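Local structure of DivIVA (Staphylococcus aureus, 7O39) at the interface of chains A and B. The protein is a coiled-coil cell-division protein whose N-terminal domain, the part crystallised, pairs in parallel and probably binds the membrane, helping place division proteins. Coordinates in Å, arbitrary orientation; residue numbers count along the deposited sequence, not the author numbering. Chains: chain A/B, DivIVA.

Contact 1: the interface of chains A and B. Residues chain A 22, 25; chain B 14-15, 17.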
ATOM      1  N   GLU A  22      -4.319 -15.278   9.124  1.00 13.06           N
ATOM      2  CA  GLU A  22      -3.024 -15.539   9.746  1.00 14.96           C
ATOM      3  C   GLU A  22      -2.285 -14.220  10.001  1.00 12.47           C
ATOM      4  O   GLU A  22      -1.968 -13.496   9.036  1.00 13.15           O
ATOM      5  CB  GLU A  22      -2.214 -16.434   8.814  1.00 17.79           C
ATOM      6  CG  GLU A  22      -1.280 -17.380   9.523  1.00 21.09           C
ATOM      7  CD  GLU A  22      -0.253 -16.664  10.361  1.00 21.54           C
ATOM      8  OE1 GLU A  22       0.446 -15.784   9.827  1.00 21.10           O
ATOM      9  OE2 GLU A  22      -0.128 -16.989  11.557  1.00 28.10           O
ATOM     10  N   GLU A  25       1.220 -13.585   8.100  1.00 13.30           N
ATOM     11  CA  GLU A  25       1.057 -13.397   6.662  1.00 13.10           C
ATOM     12  C   GLU A  25       0.577 -11.990   6.360  1.00 11.25           C
ATOM     13  O   GLU A  25       1.064 -11.341   5.423  1.00 13.34           O
ATOM     14  CB  GLU A  25       0.053 -14.401   6.098  1.00 15.41           C
ATOM     15  CG  GLU A  25       0.507 -15.849   6.114  1.00 18.10           C
ATOM     16  CD  GLU A  25      -0.534 -16.804   5.545  1.00 18.28           C
ATOM     17  OE1 GLU A  25      -1.498 -16.345   4.884  1.00 19.51           O
ATOM     18  OE2 GLU A  25      -0.383 -18.023   5.772  1.00 23.23           O
TER
ATOM     19  N   PHE B  14      -5.448 -14.944   2.481  1.00 19.44           N
ATOM     20  CA  PHE B  14      -4.522 -15.338   3.525  1.00 17.38           C
ATOM     21  C   PHE B  14      -5.035 -16.632   4.127  1.00 17.54           C
ATOM     22  O   PHE B  14      -6.232 -16.923   4.071  1.00 18.38           O
ATOM     23  CB  PHE B  14      -4.452 -14.274   4.614  1.00 16.34           C
ATOM     24  CG  PHE B  14      -3.974 -12.943   4.122  1.00 15.13           C
ATOM     25  CD1 PHE B  14      -2.626 -12.666   4.073  1.00 14.13           C
ATOM     26  CD2 PHE B  14      -4.872 -11.975   3.713  1.00 17.14           C
ATOM     27  CE1 PHE B  14      -2.177 -11.439   3.610  1.00 15.90           C
ATOM     28  CE2 PHE B  14      -4.434 -10.756   3.261  1.00 17.07           C
ATOM     29  CZ  PHE B  14      -3.088 -10.485   3.215  1.00 17.50           C
ATOM     30  N   SER B  15      -4.118 -17.413   4.692  1.00 17.89           N
ATOM     31  CA  SER B  15      -4.517 -18.603   5.428  1.00 18.58           C
ATOM     32  C   SER B  15      -5.471 -18.222   6.553  1.00 16.06           C
ATOM     33  O   SER B  15      -5.344 -17.162   7.171  1.00 16.69           O
ATOM     34  CB  SER B  15      -3.291 -19.297   6.033  1.00 21.76           C
ATOM     35  OG  SER B  15      -2.301 -19.556   5.058  1.00 25.37           O
ATOM     36  N   VAL B  17      -6.931 -19.138  10.286  1.00 18.53           N
ATOM     37  CA  VAL B  17      -6.454 -19.776  11.502  1.00 18.79           C
ATOM     38  C   VAL B  17      -7.415 -19.443  12.626  1.00 17.32           C
ATOM     39  O   VAL B  17      -8.127 -18.438  12.593  1.00 18.75           O
ATOM     40  CB  VAL B  17      -5.030 -19.324  11.894  1.00 20.61           C
ATOM     41  CG1 VAL B  17      -4.045 -19.696  10.810  1.00 23.23           C
ATOM     42  CG2 VAL B  17      -4.991 -17.817  12.184  1.00 21.31           C
TER
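The ring of B:Phe14 turns its edge toward A:Glu25, with the carboxylate oxygen OE1 lying in the plane of the ring beside CD1. The same edge runs along the aliphatic part of the glutamate: CD1 of B:Phe14 is 3.8 Å from CB of A:Glu25, and CE1 lies next to the backbone carbonyl of that residue. The second flat group, the carboxylate of A:Glu25, is gripped through both oxygens by B:Ser15. OE1 accepts the backbone N-H of B:Ser15 at 2.8 Å (N to OE1), met on the syn side but 24° out of the carboxylate plane. OE2 uses its syn lone pair for the hydroxyl OG of B:Ser15, 2.6 Å away. This forked grip fixes the rotation of the carboxylate, and it takes the backbone amide and the hydroxyl of one residue together. Beyond CG the glutamate is fully stretched (chi2 180°), which carries the carboxylate from helix 23-53 across to the partner chain.

A:Glu22, just ahead of that helix, adds a backbone link: its N donates to the carbonyl O of B:Ser15 at 2.9 Å. B:Ser15 is thus held through its amide, its hydroxyl and its carbonyl. The side chain of A:Glu22 folds back at chi2 (-60°), and its carboxylate OE1 receives the N-H of A:Glu25 at 2.9 Å from N, nearly along the C-O axis. This is an N-terminal helix cap, and it ties the two glutamates of chain A to each other. The aliphatic CG of A:Glu22 packs against the methyl CG1 of B:Val17 at 3.8 Å, the two side chains crossing at a slant.

The patch clasps the segment around strand 16-17 of one chain to the start of the long helix of the other, and with its symmetric twin it probably steadies the N-terminal head of what is probably the functional dimer.

Contact 2: the interface of chains A and B. Residues chain A 9, 29-30, 33; chain B 29-30, 33.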
ATOM      1  N   ILE A   9       1.345   2.005   9.085  1.00 13.59           N
ATOM      2  CA  ILE A   9       0.922   0.751   8.473  1.00 14.21           C
ATOM      3  C   ILE A   9       1.269  -0.418   9.375  1.00 16.17           C
ATOM      4  O   ILE A   9       0.439  -1.295   9.633  1.00 18.35           O
ATOM      5  CB  ILE A   9       1.560   0.599   7.082  1.00 13.40           C
ATOM      6  CG1 ILE A   9       0.978   1.646   6.135  1.00 13.83           C
ATOM      7  CG2 ILE A   9       1.373  -0.829   6.552  1.00 15.33           C
ATOM      8  CD1 ILE A   9       1.677   1.728   4.801  1.00 13.82           C
ATOM      9  N   PHE A  29       2.685  -8.927   4.370  1.00 12.24           N
ATOM     10  CA  PHE A  29       2.147  -8.287   3.175  1.00 11.31           C
ATOM     11  C   PHE A  29       2.040  -6.782   3.366  1.00 10.26           C
ATOM     12  O   PHE A  29       2.353  -6.011   2.449  1.00 11.51           O
ATOM     13  CB  PHE A  29       0.783  -8.884   2.838  1.00 12.48           C
ATOM     14  CG  PHE A  29       0.260  -8.483   1.485  1.00 13.22           C
ATOM     15  CD1 PHE A  29       0.951  -8.809   0.329  1.00 16.18           C
ATOM     16  CD2 PHE A  29      -0.933  -7.790   1.369  1.00 14.52           C
ATOM     17  CE1 PHE A  29       0.468  -8.436  -0.912  1.00 18.88           C
ATOM     18  CE2 PHE A  29      -1.422  -7.431   0.130  1.00 16.72           C
ATOM     19  CZ  PHE A  29      -0.722  -7.750  -1.006  1.00 19.31           C
ATOM     20  N   LEU A  30       1.622  -6.341   4.555  1.00 10.53           N
ATOM     21  CA  LEU A  30       1.571  -4.911   4.832  1.00 10.71           C
ATOM     22  C   LEU A  30       2.955  -4.283   4.739  1.00 11.32           C
ATOM     23  O   LEU A  30       3.098  -3.157   4.244  1.00 11.78           O
ATOM     24  CB  LEU A  30       0.958  -4.676   6.211  1.00 12.04           C
ATOM     25  CG  LEU A  30      -0.527  -5.014   6.339  1.00 12.10           C
ATOM     26  CD1 LEU A  30      -0.942  -4.807   7.780  1.00 13.84           C
ATOM     27  CD2 LEU A  30      -1.391  -4.180   5.401  1.00 14.13           C
ATOM     28  N   LEU A  33       3.605  -3.723   1.098  1.00 10.65           N
ATOM     29  CA  LEU A  33       2.861  -2.585   0.570  1.00 10.89           C
ATOM     30  C   LEU A  33       3.468  -1.267   1.034  1.00  9.44           C
ATOM     31  O   LEU A  33       3.536  -0.303   0.256  1.00 11.28           O
ATOM     32  CB  LEU A  33       1.387  -2.668   0.960  1.00 11.22           C
ATOM     33  CG  LEU A  33       0.632  -3.852   0.349  1.00 11.82           C
ATOM     34  CD1 LEU A  33      -0.831  -3.822   0.765  1.00 15.17           C
ATOM     35  CD2 LEU A  33       0.754  -3.901  -1.170  1.00 14.33           C
TER
ATOM     36  N   PHE B  29      -8.535  -2.103   5.122  1.00 10.99           N
ATOM     37  CA  PHE B  29      -7.244  -1.423   5.155  1.00 10.87           C
ATOM     38  C   PHE B  29      -6.457  -1.669   3.872  1.00 11.50           C
ATOM     39  O   PHE B  29      -5.834  -0.746   3.326  1.00 11.35           O
ATOM     40  CB  PHE B  29      -6.456  -1.872   6.379  1.00 10.88           C
ATOM     41  CG  PHE B  29      -5.254  -1.028   6.684  1.00 11.52           C
ATOM     42  CD1 PHE B  29      -5.369   0.341   6.855  1.00 14.94           C
ATOM     43  CD2 PHE B  29      -4.005  -1.603   6.821  1.00 12.18           C
ATOM     44  CE1 PHE B  29      -4.260   1.109   7.157  1.00 17.18           C
ATOM     45  CE2 PHE B  29      -2.906  -0.834   7.143  1.00 12.61           C
ATOM     46  CZ  PHE B  29      -3.031   0.511   7.298  1.00 14.83           C
ATOM     47  N   LEU B  30      -6.488  -2.893   3.359  1.00 11.38           N
ATOM     48  CA  LEU B  30      -5.814  -3.174   2.095  1.00 10.90           C
ATOM     49  C   LEU B  30      -6.395  -2.343   0.959  1.00 11.28           C
ATOM     50  O   LEU B  30      -5.654  -1.902   0.072  1.00 12.71           O
ATOM     51  CB  LEU B  30      -5.904  -4.661   1.760  1.00 12.08           C
ATOM     52  CG  LEU B  30      -5.118  -5.581   2.687  1.00 14.40           C
ATOM     53  CD1 LEU B  30      -5.359  -7.015   2.259  1.00 17.59           C
ATOM     54  CD2 LEU B  30      -3.638  -5.259   2.676  1.00 17.50           C
ATOM     55  N   LEU B  33      -4.791   1.036   1.141  1.00 10.06           N
ATOM     56  CA  LEU B  33      -3.408   1.025   0.684  1.00  9.60           C
ATOM     57  C   LEU B  33      -3.331   0.887  -0.828  1.00  9.11           C
ATOM     58  O   LEU B  33      -2.506   1.543  -1.473  1.00 10.88           O
ATOM     59  CB  LEU B  33      -2.635  -0.091   1.382  1.00  9.81           C
ATOM     60  CG  LEU B  33      -2.479   0.091   2.895  1.00 10.37           C
ATOM     61  CD1 LEU B  33      -1.672  -1.058   3.490  1.00 13.76           C
ATOM     62  CD2 LEU B  33      -1.833   1.419   3.271  1.00 13.44           C
TER
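The two copies of helix 23-53 run side by side in the same direction, with A:Leu30 and A:Leu33 facing B:Leu30 and B:Leu33, while A:Ile9 comes in from the short helix 6-11. The leucines form the core of the patch, as in a parallel coiled coil. CD2 of A:Leu30 meets CD2 of B:Leu30 at 3.7 Å, the side chains crossing at about a right angle. The same methyl of A:Leu30 also reaches CD1 of B:Leu33, and the reciprocal pair, A:Leu33 CD1 with B:Leu30 CD2, closes to 3.7 Å as well. Between the two Leu33 residues CD1 faces CD1 at 4.0 Å. All four leucines share one shape, with CG opposite the carbonyl carbon and chi2 near 180°, which turns CD2 of Leu30 and CD1 of Leu33 toward the partner helix in both chains.

The phenylalanines flank this core. Each swings CG away from its own backbone N (chi1 -169° in A:Phe29), bringing the CD2 edge of the ring beside the CD2 methyl of the partner's Leu30. One face of the A:Phe29 ring is covered by CG of A:Leu33 from its own chain, toward the rim, which may help to settle the ring. Beside B:Phe29 and B:Leu33, A:Ile9 widens the apolar surface beyond the paired helices: its terminal methyl CD1 touches CD2 of B:Leu33 at 3.8 Å.

The C-alpha centres of contact 1 and contact 2 lie about 15 Å apart, and helix 23-53 takes part in both. Contact 1 sits at its start, where A:Glu25 meets the partner's segment around strand 16-17; contact 2 lies one to two turns further on, where the helices face each other. The first is largely polar and directional, the second apolar. Together they suggest a division of labour: the leucine core pairs the helices, and the clasp sets the register of the head against them. Each recurs with the chains exchanged, in keeping with a parallel two-fold dimer.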